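Local coordinates for putative cytidylyltransferase (Burkholderia pseudomallei, PDB 5X9Q), which probably transfers the adenylyl group of ATP to D-glycero-beta-D-manno-heptose 1-phosphate, yielding ADP-D-glycero-beta-D-manno-heptose and diphosphate, at residues N42-I47 with E91-L96; D58-G63 with C102-V107; Y132-D135 with E139-L142. All coordinates share one frame; numbering follows the deposited sequence.

Contact 1 of 3, residues N42-I47 with E91-L96; sequences NGVFDI and EDRMAL
The carbonyl oxygen V44 O takes a nearly straight bond from the guanidinium of R93, with NH1 2.9 Å from V44 O and an N-H...O angle of 165°. V44 O lies at the edge of the guanidinium, practically in its plane, whereas NH1 sits slightly off the plane of the V44 carbonyl. R93 reaches the loop from helix 90-98 with its chain bent at chi3 (-77°), which turns the edge of the guanidinium, with NH1, toward V44 O and lays the methylenes against the backbone. R93 CG lies 3.6 Å from F45 O, and R93 CD is 3.6 Å from CA of D46. Beside the bond, the methyl CG1 of V44 packs on R93 NH1 at 3.6 Å. The D46 carboxylate stands almost perpendicular to the guanidinium; its OD1 is 4.5 Å from R93 NE and shares only charge attraction with it, while OD2 accepts from the backbone N of I87. Elsewhere R93 NE bonds to N88 O, and NH2 to N71 O and, in a salt bridge, to D73. The loop after strand 38-43 leads to the HxGH motif of nucleotidyltransferases, whose last histidine, H52, meets the ring of F45. With three backbone carbonyls and a carboxylate round it, the guanidinium is fixed in rotation and ties the loop to helix 90-98, and its positive charge is probably balanced by D73 and, more weakly, D46.

Contact 2 of 3, residues D58-G63 with C102-V107; sequences DAKALG and CVDWVV
The flat carboxylate of D104 receives the K60 ammonium on the syn lone pair of OD2, the side facing its other oxygen, in a salt bridge with NZ 3.0 Å from OD2. A weaker bond spans 3.4 Å from K60 NZ to D104 OD1, so the grip is lopsided in favour of OD2. That oxygen also accepts from the backbone N of L66. To get there the lysine leaves helix 50-62 with CG anti to its backbone N (chi1 177°), then bends at chi2 and again at chi4 (-77°), crossing the D104 side chain at about a right angle. In this Rossmann-like fold of the HUP clan, helix 50-62 links strands 38-43 and 65-71 of the parallel sheet, and D104 immediately precedes strand 105-109, which runs beside 65-71. The salt bridge therefore joins the last turn of the helix to the residue just ahead of that strand, at the protein surface. Before reaching the acid, the aliphatic part of K60 slides along C102: K60 CG and CD each lie 3.4 Å from the C102 carbonyl oxygen O, and the CB atoms of K60 and C102 meet at 3.8 Å.

Contact 3 of 3, residues Y132-D135 with E139-L142; sequences YDMD and ESAL
S140 carries its hydroxyl anti to its carbonyl carbon (chi1 -62°), and M134 is bent at both chi2 and chi3, curling its methyl back beside that same hydroxyl. An Asx turn formed by D133 lies at the heart of this loop, which links strand 125-129 to helix 138-145 in the parallel sheet fold. Across the contact S140 OG donates to the backbone oxygen M134 O at 2.7 Å, approaching at a C=O...OG angle of 124° and tilted well off the carbonyl plane. A serine in the first turn of the helix thus fastens the loop that precedes it, using a side-chain hydroxyl to satisfy a main-chain acceptor. M134 CE comes within 3.5 Å of S140 OG and M134 CB within 3.7 Å, so both carbons approach the oxygen from the methionine side while it bonds to the carbonyl. Both residues are buried: M134 also packs on L126 and K128 of strand 125-129 and on A150 and A152 of strand 149-153, and S140 rests on A150. D135, by contrast, reaches outward on the same loop, and its OD1 forms a salt bridge with R144 further along the helix. Within the turn, the backbone N of D135 donates to D133 OD1 at 3.3 Å, meeting that oxygen from above the plane of the carboxylate.

Overall arrangement
All three contacts belong to one cytidylyltransferase-like domain built on a parallel sheet in the order 105-109, 65-71, 38-43, 125-129, 149-153. Contacts 1 and 2 interleave along the chain, their segments alternating, and their centres lie about 14 Å apart; they touch where M94 CE of helix 90-98 packs 3.7 Å from V106 O of strand 105-109. Contact 3 follows later in sequence, its centre about 22 Å from that of contact 1 and about 19 Å from that of contact 2, without touching either. Contacts 1 and 2 thus serve the 105-109/65-71/38-43 side of the sheet and contact 3 the 125-129/149-153 side, with contacts 1 and 3 on opposite sides of the chain's centre.

Contact 1 of 3, residues N42-I47 with E91-L96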
# COMPACT_ATOMS: atom_id res chain seq x y z
N ASN A 42 9.85 5.96 11.47
CA ASN A 42 9.30 4.95 12.34
C ASN A 42 7.84 5.23 12.63
O ASN A 42 7.37 6.36 12.45
CB ASN A 42 10.06 4.85 13.66
CG ASN A 42 10.00 6.13 14.46
OD1 ASN A 42 9.34 6.18 15.49
ND2 ASN A 42 10.72 7.15 14.02
N GLY A 43 7.12 4.18 13.05
CA GLY A 43 5.72 4.34 13.39
C GLY A 43 5.04 3.04 13.75
O GLY A 43 5.61 1.95 13.68
N VAL A 44 3.78 3.15 14.15
CA VAL A 44 3.03 1.96 14.48
C VAL A 44 2.48 1.38 13.17
O VAL A 44 2.61 0.18 12.90
CB VAL A 44 1.90 2.27 15.49
CG1 VAL A 44 1.10 1.03 15.74
CG2 VAL A 44 2.53 2.80 16.79
N PHE A 45 1.90 2.26 12.37
CA PHE A 45 1.31 1.92 11.10
C PHE A 45 0.29 0.79 11.26
O PHE A 45 0.34 -0.19 10.51
CB PHE A 45 2.40 1.52 10.09
CG PHE A 45 3.38 2.63 9.80
CD1 PHE A 45 3.04 3.67 8.96
CD2 PHE A 45 4.65 2.61 10.33
CE1 PHE A 45 3.94 4.69 8.67
CE2 PHE A 45 5.56 3.61 10.04
CZ PHE A 45 5.20 4.65 9.22
N ASP A 46 -0.63 0.94 12.23
CA ASP A 46 -1.66 -0.07 12.53
C ASP A 46 -2.57 -0.31 11.33
O ASP A 46 -2.68 -1.43 10.85
CB ASP A 46 -2.53 0.33 13.74
CG ASP A 46 -3.12 -0.89 14.48
OD1 ASP A 46 -2.89 -2.04 14.04
OD2 ASP A 46 -3.88 -0.71 15.47
N ILE A 47 -3.23 0.76 10.89
CA ILE A 47 -4.02 0.75 9.65
C ILE A 47 -3.45 1.78 8.70
O ILE A 47 -3.42 2.97 9.03
CB ILE A 47 -5.51 1.06 9.89
CG1 ILE A 47 -6.14 -0.06 10.70
CG2 ILE A 47 -6.26 1.13 8.58
CD1 ILE A 47 -7.50 0.29 11.20
N GLU A 91 3.93 -8.29 12.91
CA GLU A 91 4.47 -8.93 11.71
C GLU A 91 3.56 -8.48 10.57
O GLU A 91 4.01 -8.22 9.47
CB GLU A 91 4.50 -10.46 11.77
CG GLU A 91 5.20 -11.05 10.53
CD GLU A 91 4.92 -12.54 10.34
OE1 GLU A 91 4.69 -13.24 11.36
OE2 GLU A 91 4.89 -12.99 9.18
N ASP A 92 2.28 -8.36 10.87
CA ASP A 92 1.33 -7.92 9.88
C ASP A 92 1.51 -6.45 9.53
O ASP A 92 1.44 -6.09 8.36
CB ASP A 92 -0.09 -8.22 10.38
CG ASP A 92 -0.44 -9.69 10.23
OD1 ASP A 92 0.48 -10.51 9.96
OD2 ASP A 92 -1.63 -10.04 10.40
N ARG A 93 1.77 -5.61 10.53
CA ARG A 93 1.98 -4.20 10.28
C ARG A 93 3.23 -4.01 9.44
O ARG A 93 3.23 -3.21 8.52
CB ARG A 93 2.09 -3.42 11.59
CG ARG A 93 0.76 -3.26 12.28
CD ARG A 93 0.88 -2.45 13.56
NE ARG A 93 1.46 -3.22 14.65
CZ ARG A 93 2.56 -2.86 15.32
NH1 ARG A 93 3.19 -1.74 14.99
NH2 ARG A 93 3.02 -3.62 16.30
N MET A 94 4.25 -4.82 9.71
CA MET A 94 5.50 -4.73 8.97
C MET A 94 5.33 -5.26 7.55
O MET A 94 5.88 -4.69 6.61
CB MET A 94 6.60 -5.51 9.68
CG MET A 94 7.01 -4.87 10.98
SD MET A 94 8.16 -5.90 11.90
CE MET A 94 9.64 -5.78 10.87
N ALA A 95 4.56 -6.34 7.39
CA ALA A 95 4.33 -6.90 6.06
C ALA A 95 3.64 -5.91 5.11
O ALA A 95 4.03 -5.80 3.93
CB ALA A 95 3.53 -8.20 6.16
N LEU A 96 2.64 -5.18 5.61
CA LEU A 96 1.95 -4.18 4.80
C LEU A 96 2.93 -3.15 4.28
O LEU A 96 2.93 -2.84 3.09
CB LEU A 96 0.87 -3.47 5.60
CG LEU A 96 -0.56 -3.90 5.36
CD1 LEU A 96 -1.03 -3.27 4.09
CD2 LEU A 96 -0.58 -5.40 5.25

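Contact 2 of 3, residues D58-G63 with C102-V107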
# COMPACT_ATOMS: atom_id res chain seq x y z
N ASP A 58 7.22 10.46 -0.25
CA ASP A 58 8.01 11.69 -0.23
C ASP A 58 9.33 11.47 0.52
O ASP A 58 10.37 12.02 0.13
CB ASP A 58 7.22 12.83 0.42
CG ASP A 58 6.18 13.41 -0.52
OD1 ASP A 58 6.24 13.13 -1.73
OD2 ASP A 58 5.28 14.14 -0.03
N ALA A 59 9.30 10.69 1.60
CA ALA A 59 10.51 10.43 2.38
C ALA A 59 11.49 9.68 1.47
O ALA A 59 12.68 10.02 1.44
CB ALA A 59 10.20 9.61 3.65
N LYS A 60 10.97 8.73 0.69
CA LYS A 60 11.81 7.98 -0.25
C LYS A 60 12.45 8.93 -1.26
O LYS A 60 13.61 8.78 -1.61
CB LYS A 60 11.00 6.90 -1.00
CG LYS A 60 11.82 6.14 -2.06
CD LYS A 60 13.06 5.52 -1.40
CE LYS A 60 14.00 4.83 -2.40
NZ LYS A 60 13.57 3.49 -2.89
N ALA A 61 11.68 9.92 -1.71
CA ALA A 61 12.14 10.90 -2.69
C ALA A 61 13.27 11.81 -2.18
O ALA A 61 13.98 12.42 -2.99
CB ALA A 61 10.96 11.76 -3.14
N LEU A 62 13.41 11.91 -0.86
CA LEU A 62 14.48 12.71 -0.27
C LEU A 62 15.82 12.01 -0.32
O LEU A 62 16.85 12.66 -0.22
CB LEU A 62 14.16 13.05 1.20
CG LEU A 62 12.95 13.93 1.52
CD1 LEU A 62 12.78 14.00 3.04
CD2 LEU A 62 13.15 15.32 0.93
N GLY A 63 15.82 10.70 -0.54
CA GLY A 63 17.07 9.96 -0.41
C GLY A 63 17.14 8.83 -1.41
O GLY A 63 16.37 8.83 -2.35
N CYS A 102 7.68 2.20 -2.31
CA CYS A 102 8.70 3.16 -1.93
C CYS A 102 9.58 2.72 -0.77
O CYS A 102 10.62 3.32 -0.55
CB CYS A 102 8.06 4.50 -1.60
SG CYS A 102 6.97 4.46 -0.19
N VAL A 103 9.20 1.68 -0.04
CA VAL A 103 9.93 1.23 1.15
C VAL A 103 11.01 0.23 0.75
O VAL A 103 10.73 -0.67 -0.03
CB VAL A 103 8.99 0.54 2.22
CG1 VAL A 103 9.80 -0.11 3.34
CG2 VAL A 103 7.99 1.51 2.82
N ASP A 104 12.22 0.36 1.27
CA ASP A 104 13.24 -0.65 0.97
C ASP A 104 13.44 -1.66 2.09
O ASP A 104 13.62 -2.84 1.83
CB ASP A 104 14.57 0.02 0.65
CG ASP A 104 14.48 0.92 -0.55
OD1 ASP A 104 14.50 0.40 -1.70
OD2 ASP A 104 14.35 2.16 -0.36
N TRP A 105 13.39 -1.20 3.34
CA TRP A 105 13.68 -2.10 4.45
C TRP A 105 12.73 -1.81 5.60
O TRP A 105 12.49 -0.66 5.92
CB TRP A 105 15.14 -1.95 4.93
CG TRP A 105 16.16 -2.19 3.83
CD1 TRP A 105 16.90 -1.24 3.16
CD2 TRP A 105 16.52 -3.45 3.26
NE1 TRP A 105 17.70 -1.84 2.22
CE2 TRP A 105 17.49 -3.20 2.26
CE3 TRP A 105 16.13 -4.77 3.51
CZ2 TRP A 105 18.06 -4.22 1.51
CZ3 TRP A 105 16.70 -5.79 2.75
CH2 TRP A 105 17.66 -5.50 1.77
N VAL A 106 12.20 -2.86 6.21
CA VAL A 106 11.33 -2.71 7.37
C VAL A 106 11.95 -3.46 8.56
O VAL A 106 12.24 -4.66 8.47
CB VAL A 106 9.89 -3.23 7.10
CG1 VAL A 106 8.97 -2.91 8.27
CG2 VAL A 106 9.35 -2.62 5.78
N VAL A 107 12.17 -2.73 9.66
CA VAL A 107 12.79 -3.26 10.88
C VAL A 107 11.90 -3.04 12.09
O VAL A 107 11.38 -1.94 12.29
CB VAL A 107 14.12 -2.56 11.19
CG1 VAL A 107 14.66 -3.05 12.51
CG2 VAL A 107 15.09 -2.84 10.13

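Contact 3 of 3, residues Y132-D135 with E139-L142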
# COMPACT_ATOMS: atom_id res chain seq x y z
N TYR A 132 5.11 17.69 13.79
CA TYR A 132 5.85 17.31 14.99
C TYR A 132 7.06 18.21 15.11
O TYR A 132 7.82 18.37 14.15
CB TYR A 132 6.28 15.85 14.93
CG TYR A 132 5.12 14.87 14.93
CD1 TYR A 132 4.57 14.42 16.12
CD2 TYR A 132 4.58 14.40 13.74
CE1 TYR A 132 3.52 13.52 16.12
CE2 TYR A 132 3.53 13.51 13.73
CZ TYR A 132 3.00 13.07 14.93
OH TYR A 132 1.95 12.18 14.93
N ASP A 133 7.24 18.82 16.28
CA ASP A 133 8.38 19.69 16.50
C ASP A 133 9.51 18.68 16.45
O ASP A 133 9.58 17.78 17.28
CB ASP A 133 8.25 20.43 17.84
CG ASP A 133 9.33 21.47 18.04
OD1 ASP A 133 10.15 21.66 17.12
OD2 ASP A 133 9.36 22.10 19.12
N MET A 134 10.44 18.86 15.52
CA MET A 134 11.54 17.92 15.40
C MET A 134 12.53 18.23 16.52
O MET A 134 13.19 17.32 17.02
CB MET A 134 12.23 18.00 14.04
CG MET A 134 11.36 17.55 12.87
SD MET A 134 10.82 15.83 13.01
CE MET A 134 12.36 14.95 12.71
N ASP A 135 12.61 19.49 16.94
CA ASP A 135 13.50 19.87 18.05
C ASP A 135 13.12 19.21 19.40
O ASP A 135 13.95 19.13 20.30
CB ASP A 135 13.54 21.39 18.22
CG ASP A 135 14.03 22.11 16.98
OD1 ASP A 135 15.21 21.93 16.62
OD2 ASP A 135 13.25 22.88 16.37
N GLU A 139 15.61 11.62 18.95
CA GLU A 139 16.23 11.07 17.75
C GLU A 139 16.71 12.16 16.76
O GLU A 139 17.70 11.96 16.06
CB GLU A 139 15.26 10.11 17.05
CG GLU A 139 13.89 10.69 16.78
CD GLU A 139 12.90 10.36 17.88
OE1 GLU A 139 11.73 10.04 17.56
OE2 GLU A 139 13.28 10.47 19.07
N SER A 140 16.05 13.32 16.76
CA SER A 140 16.51 14.43 15.94
C SER A 140 17.89 14.86 16.37
O SER A 140 18.78 15.08 15.54
CB SER A 140 15.59 15.64 16.06
OG SER A 140 14.30 15.34 15.60
N ALA A 141 18.06 14.98 17.68
CA ALA A 141 19.33 15.39 18.24
C ALA A 141 20.36 14.35 17.92
O ALA A 141 21.49 14.68 17.56
CB ALA A 141 19.21 15.60 19.76
N LEU A 142 19.97 13.08 18.05
CA LEU A 142 20.90 12.00 17.77
C LEU A 142 21.43 12.12 16.35
O LEU A 142 22.65 12.18 16.13
CB LEU A 142 20.25 10.63 17.98
CG LEU A 142 21.18 9.44 17.68
CD1 LEU A 142 22.35 9.38 18.65
CD2 LEU A 142 20.41 8.13 17.71